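Local coordinates for hypothetical protein Rv2991 (Mycobacterium tuberculosis, PDB 1RFE), which is of unknown function but binds coenzyme F420 and probably belongs to the flavin- and deazaflavin-dependent oxidoreductases with a split-barrel fold, at residues A16-S21 with R84-E89; L27-P32 with P68-L73; M41-I46 with W109-G114; I50-K55 with V134-R139. All coordinates share one frame; numbering follows the deposited sequence.

Overall arrangement
Contacts 2 and 4 pair neighbouring strands of one antiparallel sheet, and their centres lie about 10 Å apart. Contacts 1 and 3 lay helices 12-21 and 98-112 against that sheet, with centres about 15 Å apart. Contacts 2 and 3 are the most distant pair, about 20 Å between centres. The first segments come in the order 1, 2, 3, 4 along the chain, and the second segments in the order 2, 1, 3, 4. The parts interlock: F72 of contact 2 packs on I50 and I136 of contact 4, and V19 of contact 1 accepts a hydrogen bond from Y43 of contact 3. This is consistent with the split barrel of the FMN-binding clan.

Contact 1: residues A16-S21 with R84-E89; sequences ADFVNS and RGVSFE
F18 meets three successive residues of strand 84-89 with its ring. CG stands anti to the backbone N (chi1 -175°), and CB points toward the strand. On one side of the ring, CE1 lies 3.5 Å from R84 NE. Ring and guanidinium planes are 63° apart, and F18 CD1 sits over one face of the guanidinium, toward its rim. This is an oblique contact rather than a flat stack. Farther round the ring, CE2 comes 3.8 Å from G85 CA. V86 CG1 touches the ring at its edge, near the ring plane, 3.8 Å from F18 CD2. V19 follows and turns to F88, on the same side of the strand as V86. Its CG2 reaches the edge of the F88 ring, 4.0 Å from CZ. V19 also packs on V45 of strand 36-46 and I50 of strand 49-55. Outside the pair, D76 forms a salt bridge with R84 NE, and L74 also packs on F18 and V19. The helix is therefore held to the strand by van der Waals contacts of F18 and V19, including the F18 ring against the R84 guanidinium, while the charge of R84 is probably balanced by D76 beside that ring.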
loop_
_atom_site.group_PDB
_atom_site.type_symbol
_atom_site.label_atom_id
_atom_site.label_comp_id
_atom_site.label_asym_id
_atom_site.label_seq_id
_atom_site.Cartn_x
_atom_site.Cartn_y
_atom_site.Cartn_z
ATOM N N ALA A 16 3.490 10.981 2.082
ATOM C CA ALA A 16 4.649 10.447 1.350
ATOM C C ALA A 16 5.641 9.700 2.252
ATOM O O ALA A 16 5.941 8.562 1.978
ATOM C CB ALA A 16 5.321 11.532 0.523
ATOM N N ASP A 17 6.087 10.328 3.344
ATOM C CA ASP A 17 6.969 9.701 4.326
ATOM C C ASP A 17 6.373 8.454 4.918
ATOM O O ASP A 17 7.067 7.469 5.083
ATOM C CB ASP A 17 7.354 10.682 5.483
ATOM C CG ASP A 17 8.247 11.839 5.014
ATOM O OD1 ASP A 17 8.573 11.902 3.787
ATOM O OD2 ASP A 17 8.686 12.753 5.794
ATOM N N PHE A 18 5.077 8.482 5.196
ATOM C CA PHE A 18 4.392 7.357 5.821
ATOM C C PHE A 18 4.305 6.153 4.837
ATOM O O PHE A 18 4.538 5.016 5.221
ATOM C CB PHE A 18 2.993 7.783 6.342
ATOM C CG PHE A 18 2.277 6.720 7.110
ATOM C CD1 PHE A 18 2.736 6.327 8.364
ATOM C CD2 PHE A 18 1.116 6.107 6.584
ATOM C CE1 PHE A 18 2.066 5.339 9.105
ATOM C CE2 PHE A 18 0.465 5.126 7.287
ATOM C CZ PHE A 18 0.933 4.723 8.566
ATOM N N VAL A 19 4.000 6.421 3.578
ATOM C CA VAL A 19 3.963 5.373 2.536
ATOM C C VAL A 19 5.368 4.746 2.350
ATOM O O VAL A 19 5.483 3.543 2.197
ATOM C CB VAL A 19 3.450 5.925 1.208
ATOM C CG1 VAL A 19 3.796 5.008 0.049
ATOM C CG2 VAL A 19 1.901 6.156 1.225
ATOM N N ASN A 20 6.425 5.570 2.338
ATOM C CA ASN A 20 7.797 5.076 2.254
ATOM C C ASN A 20 8.244 4.334 3.484
ATOM O O ASN A 20 8.978 3.351 3.375
ATOM C CB ASN A 20 8.781 6.222 1.951
ATOM C CG ASN A 20 8.785 6.600 0.498
ATOM O OD1 ASN A 20 8.641 7.791 0.130
ATOM N ND2 ASN A 20 8.960 5.605 -0.350
ATOM N N SER A 21 7.778 4.762 4.654
ATOM C CA SER A 21 8.162 4.126 5.903
ATOM C C SER A 21 7.440 2.847 6.271
ATOM O O SER A 21 8.047 1.969 6.877
ATOM C CB SER A 21 7.971 5.096 7.059
ATOM O OG SER A 21 8.800 6.162 6.751
ATOM N N ARG A 84 -2.293 6.500 13.495
ATOM C CA ARG A 84 -2.109 7.215 12.267
ATOM C C ARG A 84 -2.251 6.297 11.053
ATOM O O ARG A 84 -2.069 5.059 11.136
ATOM C CB ARG A 84 -0.812 7.958 12.227
ATOM C CG ARG A 84 0.412 7.283 12.703
ATOM C CD ARG A 84 1.682 7.903 12.026
ATOM N NE ARG A 84 2.821 7.015 12.089
ATOM C CZ ARG A 84 4.087 7.381 12.048
ATOM N NH1 ARG A 84 4.449 8.672 11.978
ATOM N NH2 ARG A 84 5.016 6.428 12.096
ATOM N N GLY A 85 -2.623 6.916 9.943
ATOM C CA GLY A 85 -2.901 6.161 8.770
ATOM C C GLY A 85 -3.319 6.973 7.567
ATOM O O GLY A 85 -3.503 8.184 7.629
ATOM N N VAL A 86 -3.468 6.250 6.463
ATOM C CA VAL A 86 -3.891 6.832 5.227
ATOM C C VAL A 86 -4.667 5.757 4.443
ATOM O O VAL A 86 -4.277 4.592 4.384
ATOM C CB VAL A 86 -2.729 7.428 4.435
ATOM C CG1 VAL A 86 -1.714 6.349 4.048
ATOM C CG2 VAL A 86 -3.213 8.128 3.253
ATOM N N SER A 87 -5.776 6.183 3.874
ATOM C CA SER A 87 -6.720 5.297 3.217
ATOM C C SER A 87 -6.957 5.863 1.815
ATOM O O SER A 87 -7.339 7.045 1.675
ATOM C CB SER A 87 -8.033 5.293 4.015
ATOM O OG SER A 87 -8.939 4.350 3.482
ATOM N N PHE A 88 -6.712 5.038 0.803
ATOM C CA PHE A 88 -6.786 5.407 -0.611
ATOM C C PHE A 88 -7.933 4.643 -1.251
ATOM O O PHE A 88 -8.117 3.444 -1.001
ATOM C CB PHE A 88 -5.510 4.978 -1.364
ATOM C CG PHE A 88 -4.234 5.609 -0.832
ATOM C CD1 PHE A 88 -4.028 6.956 -0.950
ATOM C CD2 PHE A 88 -3.275 4.850 -0.184
ATOM C CE1 PHE A 88 -2.861 7.527 -0.494
ATOM C CE2 PHE A 88 -2.091 5.429 0.291
ATOM C CZ PHE A 88 -1.884 6.729 0.126
ATOM N N GLU A 89 -8.718 5.341 -2.062
ATOM C CA GLU A 89 -9.669 4.696 -2.917
ATOM C C GLU A 89 -9.304 5.180 -4.317
ATOM O O GLU A 89 -8.922 6.319 -4.496
ATOM C CB GLU A 89 -11.114 5.046 -2.519
ATOM C CG GLU A 89 -11.465 4.512 -1.140
ATOM C CD GLU A 89 -12.843 4.859 -0.651
ATOM O OE1 GLU A 89 -13.573 5.541 -1.418
ATOM O OE2 GLU A 89 -13.216 4.394 0.500
#

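Contact 2: residues L27-P32 with P68-L73; sequences LATIGP and PRVSFL
The guanidinium of R69 has I30 CD1 over one face, 3.5 Å from NH2. The R69 chain bends at chi3 (-54°), which turns NE back toward that methyl. A salt bridge from R69 NH2 to D67 ties down the polar end. The other flat group is the F72 ring. L27 CB lies in its plane at the edge, 3.8 Å from F72 CD1, while L27 CA approaches the ring obliquely. L27 CD1 also packs 3.9 Å from V70 CG1. T29 CG2 faces V70 too, more loosely, and T29 OG1 bonds to N63. The opposite face from L27 and F72 carries A28 and S71. Their backbones exchange two nearly straight hydrogen bonds: A28 N to S71 O at 2.8 Å and S71 N to A28 O at 3.1 Å. L27 and F72 form the adjoining non-hydrogen-bonded pair. Beyond T29 the direct pairing gives way to a water, which accepts from I30 N at 2.7 Å and donates to R69 O at 2.6 Å. It bridges the two backbones where the strands part. L64 of helix 59-66 packs on both T29 and V70, and L52 packs on both L27 and F72. In this antiparallel pairing L27, V70 and F72 form a buried apolar side, consistent with a strand pair of a split beta-barrel.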
loop_
_atom_site.group_PDB
_atom_site.type_symbol
_atom_site.label_atom_id
_atom_site.label_comp_id
_atom_site.label_asym_id
_atom_site.label_seq_id
_atom_site.Cartn_x
_atom_site.Cartn_y
_atom_site.Cartn_z
ATOM N N LEU A 27 -5.058 -4.312 0.887
ATOM C CA LEU A 27 -5.657 -4.054 -0.380
ATOM C C LEU A 27 -7.041 -4.674 -0.375
ATOM O O LEU A 27 -7.220 -5.751 0.151
ATOM C CB LEU A 27 -4.814 -4.693 -1.493
ATOM C CG LEU A 27 -5.386 -4.641 -2.919
ATOM C CD1 LEU A 27 -5.259 -3.259 -3.487
ATOM C CD2 LEU A 27 -4.704 -5.655 -3.759
ATOM N N ALA A 28 -8.023 -3.945 -0.899
ATOM C CA ALA A 28 -9.328 -4.510 -1.213
ATOM C C ALA A 28 -9.555 -4.415 -2.720
ATOM O O ALA A 28 -9.514 -3.332 -3.272
ATOM C CB ALA A 28 -10.447 -3.751 -0.505
ATOM N N THR A 29 -9.876 -5.527 -3.346
ATOM C CA THR A 29 -10.459 -5.526 -4.700
ATOM C C THR A 29 -11.902 -6.030 -4.627
ATOM O O THR A 29 -12.412 -6.471 -3.563
ATOM C CB THR A 29 -9.632 -6.446 -5.675
ATOM O OG1 THR A 29 -9.585 -7.795 -5.169
ATOM C CG2 THR A 29 -8.180 -6.081 -5.736
ATOM N N ILE A 30 -12.590 -5.982 -5.744
ATOM C CA ILE A 30 -13.995 -6.283 -5.739
ATOM C C ILE A 30 -14.177 -7.675 -6.340
ATOM O O ILE A 30 -13.805 -7.893 -7.455
ATOM C CB ILE A 30 -14.763 -5.244 -6.552
ATOM C CG1 ILE A 30 -14.578 -3.900 -5.899
ATOM C CG2 ILE A 30 -16.299 -5.623 -6.642
ATOM C CD1 ILE A 30 -15.270 -2.786 -6.601
ATOM N N GLY A 31 -14.703 -8.612 -5.557
ATOM C CA GLY A 31 -14.952 -9.937 -6.067
ATOM C C GLY A 31 -16.019 -9.937 -7.131
ATOM O O GLY A 31 -16.743 -8.970 -7.277
ATOM N N PRO A 32 -16.145 -11.047 -7.852
ATOM C CA PRO A 32 -17.131 -11.140 -8.937
ATOM C C PRO A 32 -18.593 -10.981 -8.521
ATOM O O PRO A 32 -19.419 -10.628 -9.370
ATOM C CB PRO A 32 -16.899 -12.553 -9.546
ATOM C CG PRO A 32 -16.080 -13.281 -8.641
ATOM C CD PRO A 32 -15.365 -12.285 -7.718
ATOM N N PRO A 68 -11.593 -2.276 -12.141
ATOM C CA PRO A 68 -10.311 -1.690 -11.724
ATOM C C PRO A 68 -10.337 -1.013 -10.363
ATOM O O PRO A 68 -9.307 -0.549 -9.947
ATOM C CB PRO A 68 -10.055 -0.596 -12.784
ATOM C CG PRO A 68 -11.090 -0.811 -13.825
ATOM C CD PRO A 68 -12.240 -1.448 -13.165
ATOM N N ARG A 69 -11.498 -0.901 -9.730
ATOM C CA ARG A 69 -11.652 -0.156 -8.491
ATOM C C ARG A 69 -10.943 -0.896 -7.338
ATOM O O ARG A 69 -11.062 -2.109 -7.187
ATOM C CB ARG A 69 -13.139 0.083 -8.195
ATOM C CG ARG A 69 -13.785 1.181 -9.120
ATOM C CD ARG A 69 -15.230 1.412 -8.859
ATOM N NE ARG A 69 -15.970 0.139 -8.936
ATOM C CZ ARG A 69 -17.170 -0.079 -8.416
ATOM N NH1 ARG A 69 -17.813 0.867 -7.770
ATOM N NH2 ARG A 69 -17.729 -1.267 -8.541
ATOM N N VAL A 70 -10.137 -0.142 -6.604
ATOM C CA VAL A 70 -9.353 -0.640 -5.486
ATOM C C VAL A 70 -9.416 0.294 -4.308
ATOM O O VAL A 70 -9.643 1.523 -4.464
ATOM C CB VAL A 70 -7.830 -0.768 -5.777
ATOM C CG1 VAL A 70 -7.542 -2.014 -6.363
ATOM C CG2 VAL A 70 -7.258 0.409 -6.610
ATOM N N SER A 71 -9.208 -0.281 -3.125
ATOM C CA SER A 71 -8.907 0.502 -1.930
ATOM C C SER A 71 -7.656 -0.033 -1.282
ATOM O O SER A 71 -7.366 -1.255 -1.350
ATOM C CB SER A 71 -10.047 0.426 -0.919
ATOM O OG SER A 71 -11.230 0.886 -1.520
ATOM N N PHE A 72 -6.899 0.857 -0.646
ATOM C CA PHE A 72 -5.654 0.414 0.008
ATOM C C PHE A 72 -5.493 1.215 1.269
ATOM O O PHE A 72 -5.612 2.433 1.235
ATOM C CB PHE A 72 -4.474 0.580 -0.951
ATOM C CG PHE A 72 -3.214 -0.122 -0.524
ATOM C CD1 PHE A 72 -3.048 -1.465 -0.744
ATOM C CD2 PHE A 72 -2.184 0.583 0.086
ATOM C CE1 PHE A 72 -1.874 -2.090 -0.347
ATOM C CE2 PHE A 72 -1.020 -0.028 0.461
ATOM C CZ PHE A 72 -0.863 -1.376 0.241
ATOM N N LEU A 73 -5.200 0.529 2.382
ATOM C CA LEU A 73 -5.137 1.149 3.698
ATOM C C LEU A 73 -3.814 0.831 4.416
ATOM O O LEU A 73 -3.414 -0.319 4.520
ATOM C CB LEU A 73 -6.327 0.692 4.570
ATOM C CG LEU A 73 -6.500 1.364 5.973
ATOM C CD1 LEU A 73 -7.943 1.403 6.467
ATOM C CD2 LEU A 73 -5.703 0.643 7.068
HETATM O O HOH W 1 -11.556 -4.606 -7.805
#

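Contact 3: residues M41-I46 with W109-G114; sequences MWYAVI and WERYTG
Y112 lays one face of its ring on W42 and turns an edge and its hydroxyl to the backbone of Y43. Its CB touches the far end of the indole, 3.9 Å from W42 CZ3. CG and CD1 then pass over the indole, with CD1 above its centre. CE1 lies 3.4 Å from W42 CG. The tyrosine ring and the five-membered ring form an offset stack, their planes only 6° apart. At the ring edge, CE2 meets Y43 O, which lies in the ring plane. CZ lies over W42 CB, whose CH-pi contact extends the stack. At the tip, OH accepts from Y43 N at 2.9 Å and from R111 NH2 at 3.0 Å. It is also hydrogen-bonded to R23 O, so three partners grip this oxygen.

R111 meets the same backbone. Bent at chi3 (49°), it brings NE within 2.7 Å of Y43 O, a bond tilted out of the guanidinium plane. Its guanidinium lies nearly flat on the Y43 ring, planes at 20°, in an off-centre cation-pi contact. V45 CG2 is 3.8 Å from NH1. S22 O takes a further bond from R111 NH2, and Y43 OH bonds to V19 O. Stacks and hydrogen bonds thus join the end of helix 98-112 to strand 36-46 of the probable split barrel, and hydrogen bonds join it to S22 and R23.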
loop_
_atom_site.group_PDB
_atom_site.type_symbol
_atom_site.label_atom_id
_atom_site.label_comp_id
_atom_site.label_asym_id
_atom_site.label_seq_id
_atom_site.Cartn_x
_atom_site.Cartn_y
_atom_site.Cartn_z
HETATM N N MSE A 41 -0.555 -6.863 1.974
HETATM C CA MSE A 41 0.400 -6.778 0.873
HETATM C C MSE A 41 1.658 -5.981 1.331
HETATM O O MSE A 41 1.525 -4.930 1.903
HETATM C CB MSE A 41 -0.233 -6.014 -0.330
HETATM C CG MSE A 41 -1.409 -6.740 -1.079
HETATM SE SE MSE A 41 -0.796 -8.422 -1.728
HETATM C CE MSE A 41 0.083 -7.783 -3.288
ATOM N N TRP A 42 2.849 -6.496 1.022
ATOM C CA TRP A 42 4.036 -5.665 0.861
ATOM C C TRP A 42 3.953 -4.955 -0.464
ATOM O O TRP A 42 3.174 -5.328 -1.330
ATOM C CB TRP A 42 5.301 -6.471 0.885
ATOM C CG TRP A 42 5.650 -6.999 2.238
ATOM C CD1 TRP A 42 5.012 -6.758 3.417
ATOM C CD2 TRP A 42 6.747 -7.849 2.546
ATOM N NE1 TRP A 42 5.645 -7.421 4.446
ATOM C CE2 TRP A 42 6.723 -8.090 3.935
ATOM C CE3 TRP A 42 7.778 -8.416 1.789
ATOM C CZ2 TRP A 42 7.675 -8.901 4.580
ATOM C CZ3 TRP A 42 8.743 -9.230 2.439
ATOM C CH2 TRP A 42 8.671 -9.461 3.803
ATOM N N TYR A 43 4.741 -3.910 -0.619
ATOM C CA TYR A 43 4.599 -3.097 -1.813
ATOM C C TYR A 43 5.838 -2.393 -2.235
ATOM O O TYR A 43 6.835 -2.247 -1.457
ATOM C CB TYR A 43 3.415 -2.122 -1.665
ATOM C CG TYR A 43 3.525 -1.159 -0.535
ATOM C CD1 TYR A 43 4.078 0.117 -0.723
ATOM C CD2 TYR A 43 3.077 -1.508 0.734
ATOM C CE1 TYR A 43 4.169 1.025 0.362
ATOM C CE2 TYR A 43 3.159 -0.585 1.809
ATOM C CZ TYR A 43 3.700 0.662 1.613
ATOM O OH TYR A 43 3.780 1.535 2.689
ATOM N N ALA A 44 5.771 -1.961 -3.489
ATOM C CA ALA A 44 6.745 -1.067 -4.076
ATOM C C ALA A 44 6.256 0.368 -4.069
ATOM O O ALA A 44 5.037 0.636 -4.010
ATOM C CB ALA A 44 7.111 -1.501 -5.501
ATOM N N VAL A 45 7.220 1.288 -4.115
ATOM C CA VAL A 45 6.949 2.721 -4.263
ATOM C C VAL A 45 7.780 3.293 -5.406
ATOM O O VAL A 45 9.025 3.250 -5.369
ATOM C CB VAL A 45 7.240 3.539 -2.964
ATOM C CG1 VAL A 45 6.729 4.937 -3.117
ATOM C CG2 VAL A 45 6.575 2.888 -1.692
ATOM N N ILE A 46 7.120 3.827 -6.417
ATOM C CA ILE A 46 7.798 4.334 -7.610
ATOM C C ILE A 46 7.207 5.688 -8.033
ATOM O O ILE A 46 6.021 5.784 -8.297
ATOM C CB ILE A 46 7.624 3.349 -8.749
ATOM C CG1 ILE A 46 8.201 1.977 -8.360
ATOM C CG2 ILE A 46 8.256 3.908 -10.042
ATOM C CD1 ILE A 46 7.733 0.899 -9.216
ATOM N N TRP A 109 12.703 -5.237 -3.432
ATOM C CA TRP A 109 13.992 -5.698 -2.986
ATOM C C TRP A 109 14.667 -4.710 -2.049
ATOM O O TRP A 109 15.122 -5.096 -0.990
ATOM C CB TRP A 109 14.900 -5.987 -4.154
ATOM C CG TRP A 109 16.224 -6.518 -3.760
ATOM C CD1 TRP A 109 17.355 -5.816 -3.417
ATOM C CD2 TRP A 109 16.565 -7.881 -3.699
ATOM N NE1 TRP A 109 18.380 -6.694 -3.159
ATOM C CE2 TRP A 109 17.901 -7.967 -3.314
ATOM C CE3 TRP A 109 15.858 -9.074 -3.979
ATOM C CZ2 TRP A 109 18.554 -9.192 -3.180
ATOM C CZ3 TRP A 109 16.487 -10.267 -3.830
ATOM C CH2 TRP A 109 17.837 -10.321 -3.434
ATOM N N GLU A 110 14.671 -3.451 -2.399
ATOM C CA GLU A 110 15.286 -2.446 -1.601
ATOM C C GLU A 110 14.508 -2.133 -0.324
ATOM O O GLU A 110 15.100 -1.847 0.716
ATOM C CB GLU A 110 15.496 -1.204 -2.435
ATOM C CG GLU A 110 16.648 -1.412 -3.440
ATOM C CD GLU A 110 17.147 -0.136 -4.073
ATOM O OE1 GLU A 110 16.309 0.760 -4.323
ATOM O OE2 GLU A 110 18.373 -0.060 -4.371
ATOM N N ARG A 111 13.187 -2.299 -0.380
ATOM C CA ARG A 111 12.333 -1.956 0.696
ATOM C C ARG A 111 12.351 -3.063 1.773
ATOM O O ARG A 111 12.215 -2.783 2.953
ATOM C CB ARG A 111 10.918 -1.614 0.227
ATOM C CG ARG A 111 10.764 -0.200 -0.367
ATOM C CD ARG A 111 9.422 0.055 -1.091
ATOM N NE ARG A 111 8.339 -0.396 -0.227
ATOM C CZ ARG A 111 7.921 0.207 0.889
ATOM N NH1 ARG A 111 8.356 1.402 1.277
ATOM N NH2 ARG A 111 7.012 -0.385 1.632
ATOM N N TYR A 112 12.546 -4.299 1.371
ATOM C CA TYR A 112 12.360 -5.400 2.281
ATOM C C TYR A 112 13.534 -6.353 2.381
ATOM O O TYR A 112 13.490 -7.282 3.207
ATOM C CB TYR A 112 11.097 -6.194 1.936
ATOM C CG TYR A 112 9.799 -5.399 1.942
ATOM C CD1 TYR A 112 9.016 -5.258 3.099
ATOM C CD2 TYR A 112 9.323 -4.839 0.773
ATOM C CE1 TYR A 112 7.823 -4.543 3.056
ATOM C CE2 TYR A 112 8.144 -4.106 0.735
ATOM C CZ TYR A 112 7.409 -3.966 1.849
ATOM O OH TYR A 112 6.242 -3.258 1.764
ATOM N N THR A 113 14.553 -6.166 1.541
ATOM C CA THR A 113 15.668 -7.088 1.507
ATOM C C THR A 113 16.989 -6.397 1.817
ATOM O O THR A 113 17.724 -6.866 2.702
ATOM C CB THR A 113 15.742 -7.900 0.173
ATOM O OG1 THR A 113 14.619 -8.790 0.095
ATOM C CG2 THR A 113 16.955 -8.825 0.180
ATOM N N GLY A 114 17.270 -5.295 1.142
ATOM C CA GLY A 114 18.580 -4.674 1.118
ATOM C C GLY A 114 18.832 -3.868 -0.173
ATOM O O GLY A 114 18.001 -3.825 -1.089
#

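Contact 4: residues I50-K55 with V134-R139; sequences IWLETK and VRIVAR
L52 and I136 meet in the apolar centre, with L52 CD1 3.7 Å from I136 CD1. I50 CG2 touches the same I136 methyl at 3.8 Å, so that CD1 is shared by L52 and I50. F72 of strand 69-76 also packs on I50, L52 and I136. Next to them, L52 CB faces V134 CB, and T54 CG2 makes a looser contact with V134 CG2. The backbone between these side chains is closely bonded. L52 and V134 form a hydrogen-bonded pair, with L52 N to V134 O at 2.8 Å and V134 N to L52 O at 2.7 Å. I136 N donates to I50 O at 2.8 Å. A water continues the pairing, accepting from I50 N and donating to I136 O. On the opposite face, R135 CB sits over the centre of the W51 six-membered ring at 3.6 Å, only 7° off its normal. R135 CG is anti to the backbone N (chi1 175°) and the chain runs on extended, so CD passes W51 CZ2. The guanidinium then leads away to salt bridges with E93 and E49. One face here is apolar and buried, and the other carries W51 and R135. Such an antiparallel pair is consistent with a split-barrel wall.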
loop_
_atom_site.group_PDB
_atom_site.type_symbol
_atom_site.label_atom_id
_atom_site.label_comp_id
_atom_site.label_asym_id
_atom_site.label_seq_id
_atom_site.Cartn_x
_atom_site.Cartn_y
_atom_site.Cartn_z
ATOM N N ILE A 50 2.163 3.826 -5.108
ATOM C CA ILE A 50 2.182 2.456 -4.656
ATOM C C ILE A 50 1.913 1.513 -5.828
ATOM O O ILE A 50 0.982 1.738 -6.606
ATOM C CB ILE A 50 1.108 2.195 -3.511
ATOM C CG1 ILE A 50 1.506 2.970 -2.258
ATOM C CG2 ILE A 50 0.957 0.667 -3.206
ATOM C CD1 ILE A 50 0.428 3.142 -1.224
ATOM N N TRP A 51 2.786 0.500 -5.930
ATOM C CA TRP A 51 2.657 -0.612 -6.854
ATOM C C TRP A 51 2.740 -1.922 -6.119
ATOM O O TRP A 51 3.525 -2.070 -5.177
ATOM C CB TRP A 51 3.794 -0.643 -7.872
ATOM C CG TRP A 51 3.838 0.448 -8.913
ATOM C CD1 TRP A 51 4.015 1.742 -8.689
ATOM C CD2 TRP A 51 3.700 0.297 -10.334
ATOM N NE1 TRP A 51 3.990 2.442 -9.858
ATOM C CE2 TRP A 51 3.866 1.568 -10.896
ATOM C CE3 TRP A 51 3.506 -0.802 -11.191
ATOM C CZ2 TRP A 51 3.822 1.798 -12.284
ATOM C CZ3 TRP A 51 3.482 -0.584 -12.566
ATOM C CH2 TRP A 51 3.624 0.704 -13.101
ATOM N N LEU A 52 1.994 -2.891 -6.642
ATOM C CA LEU A 52 1.966 -4.222 -6.144
ATOM C C LEU A 52 2.459 -5.164 -7.221
ATOM O O LEU A 52 2.522 -4.797 -8.401
ATOM C CB LEU A 52 0.551 -4.613 -5.686
ATOM C CG LEU A 52 -0.125 -3.590 -4.760
ATOM C CD1 LEU A 52 -1.559 -3.962 -4.515
ATOM C CD2 LEU A 52 0.595 -3.353 -3.413
ATOM N N GLU A 53 2.879 -6.364 -6.788
ATOM C CA GLU A 53 3.194 -7.438 -7.726
ATOM C C GLU A 53 2.312 -8.608 -7.387
ATOM O O GLU A 53 2.097 -8.872 -6.210
ATOM C CB GLU A 53 4.693 -7.804 -7.724
ATOM C CG GLU A 53 5.328 -8.243 -6.396
ATOM C CD GLU A 53 5.277 -9.748 -6.143
ATOM O OE1 GLU A 53 4.692 -10.157 -5.109
ATOM N N THR A 54 1.771 -9.271 -8.392
ATOM C CA THR A 54 0.916 -10.417 -8.166
ATOM C C THR A 54 1.019 -11.391 -9.363
ATOM O O THR A 54 1.415 -11.008 -10.475
ATOM C CB THR A 54 -0.566 -9.954 -7.914
ATOM O OG1 THR A 54 -1.397 -11.089 -7.613
ATOM C CG2 THR A 54 -1.208 -9.395 -9.198
ATOM N N LYS A 55 0.650 -12.652 -9.179
ATOM C CA LYS A 55 0.695 -13.552 -10.330
ATOM C C LYS A 55 -0.326 -13.057 -11.367
ATOM O O LYS A 55 -1.382 -12.532 -10.996
ATOM C CB LYS A 55 0.446 -15.011 -9.915
ATOM C CG LYS A 55 1.633 -15.658 -9.104
ATOM C CD LYS A 55 1.326 -17.113 -8.743
ATOM N N VAL A 134 0.908 -3.832 -10.381
ATOM C CA VAL A 134 -0.373 -3.217 -10.136
ATOM C C VAL A 134 -0.132 -1.825 -9.603
ATOM O O VAL A 134 0.284 -1.642 -8.457
ATOM C CB VAL A 134 -1.237 -4.056 -9.142
ATOM C CG1 VAL A 134 -2.529 -3.295 -8.769
ATOM C CG2 VAL A 134 -1.600 -5.402 -9.754
ATOM N N ARG A 135 -0.355 -0.839 -10.436
ATOM C CA ARG A 135 -0.185 0.523 -10.042
ATOM C C ARG A 135 -1.474 1.055 -9.417
ATOM O O ARG A 135 -2.499 1.048 -10.038
ATOM C CB ARG A 135 0.222 1.338 -11.267
ATOM C CG ARG A 135 0.354 2.848 -11.128
ATOM C CD ARG A 135 0.616 3.462 -12.540
ATOM N NE ARG A 135 0.292 4.859 -12.731
ATOM C CZ ARG A 135 -0.763 5.362 -13.421
ATOM N NH1 ARG A 135 -1.689 4.615 -14.055
ATOM N NH2 ARG A 135 -0.872 6.680 -13.495
ATOM N N ILE A 136 -1.374 1.533 -8.183
ATOM C CA ILE A 136 -2.493 2.133 -7.461
ATOM C C ILE A 136 -2.539 3.639 -7.707
ATOM O O ILE A 136 -1.607 4.412 -7.377
ATOM C CB ILE A 136 -2.424 1.772 -5.988
ATOM C CG1 ILE A 136 -2.485 0.234 -5.918
ATOM C CG2 ILE A 136 -3.570 2.485 -5.195
ATOM C CD1 ILE A 136 -2.458 -0.373 -4.574
ATOM N N VAL A 137 -3.633 4.057 -8.317
ATOM C CA VAL A 137 -3.862 5.476 -8.546
ATOM C C VAL A 137 -5.006 5.964 -7.677
ATOM O O VAL A 137 -6.135 5.523 -7.833
ATOM C CB VAL A 137 -4.218 5.746 -9.986
ATOM C CG1 VAL A 137 -4.343 7.284 -10.182
ATOM C CG2 VAL A 137 -3.171 5.166 -10.881
ATOM N N ALA A 138 -4.708 6.862 -6.751
ATOM C CA ALA A 138 -5.689 7.289 -5.800
ATOM C C ALA A 138 -6.527 8.433 -6.425
ATOM O O ALA A 138 -5.996 9.313 -7.096
ATOM C CB ALA A 138 -4.997 7.766 -4.567
ATOM N N ARG A 139 -7.827 8.403 -6.185
ATOM C CA ARG A 139 -8.695 9.529 -6.495
ATOM C C ARG A 139 -9.233 10.181 -5.243
ATOM O O ARG A 139 -9.649 11.302 -5.299
ATOM C CB ARG A 139 -9.881 9.100 -7.315
ATOM C CG ARG A 139 -9.567 8.014 -8.280
ATOM C CD ARG A 139 -9.799 8.313 -9.671
ATOM N NE ARG A 139 -8.469 8.667 -10.224
ATOM C CZ ARG A 139 -8.184 8.505 -11.512
ATOM N NH1 ARG A 139 -9.113 8.020 -12.319
ATOM N NH2 ARG A 139 -7.001 8.827 -12.007
HETATM O O HOH W 2 -0.492 4.995 -5.087
#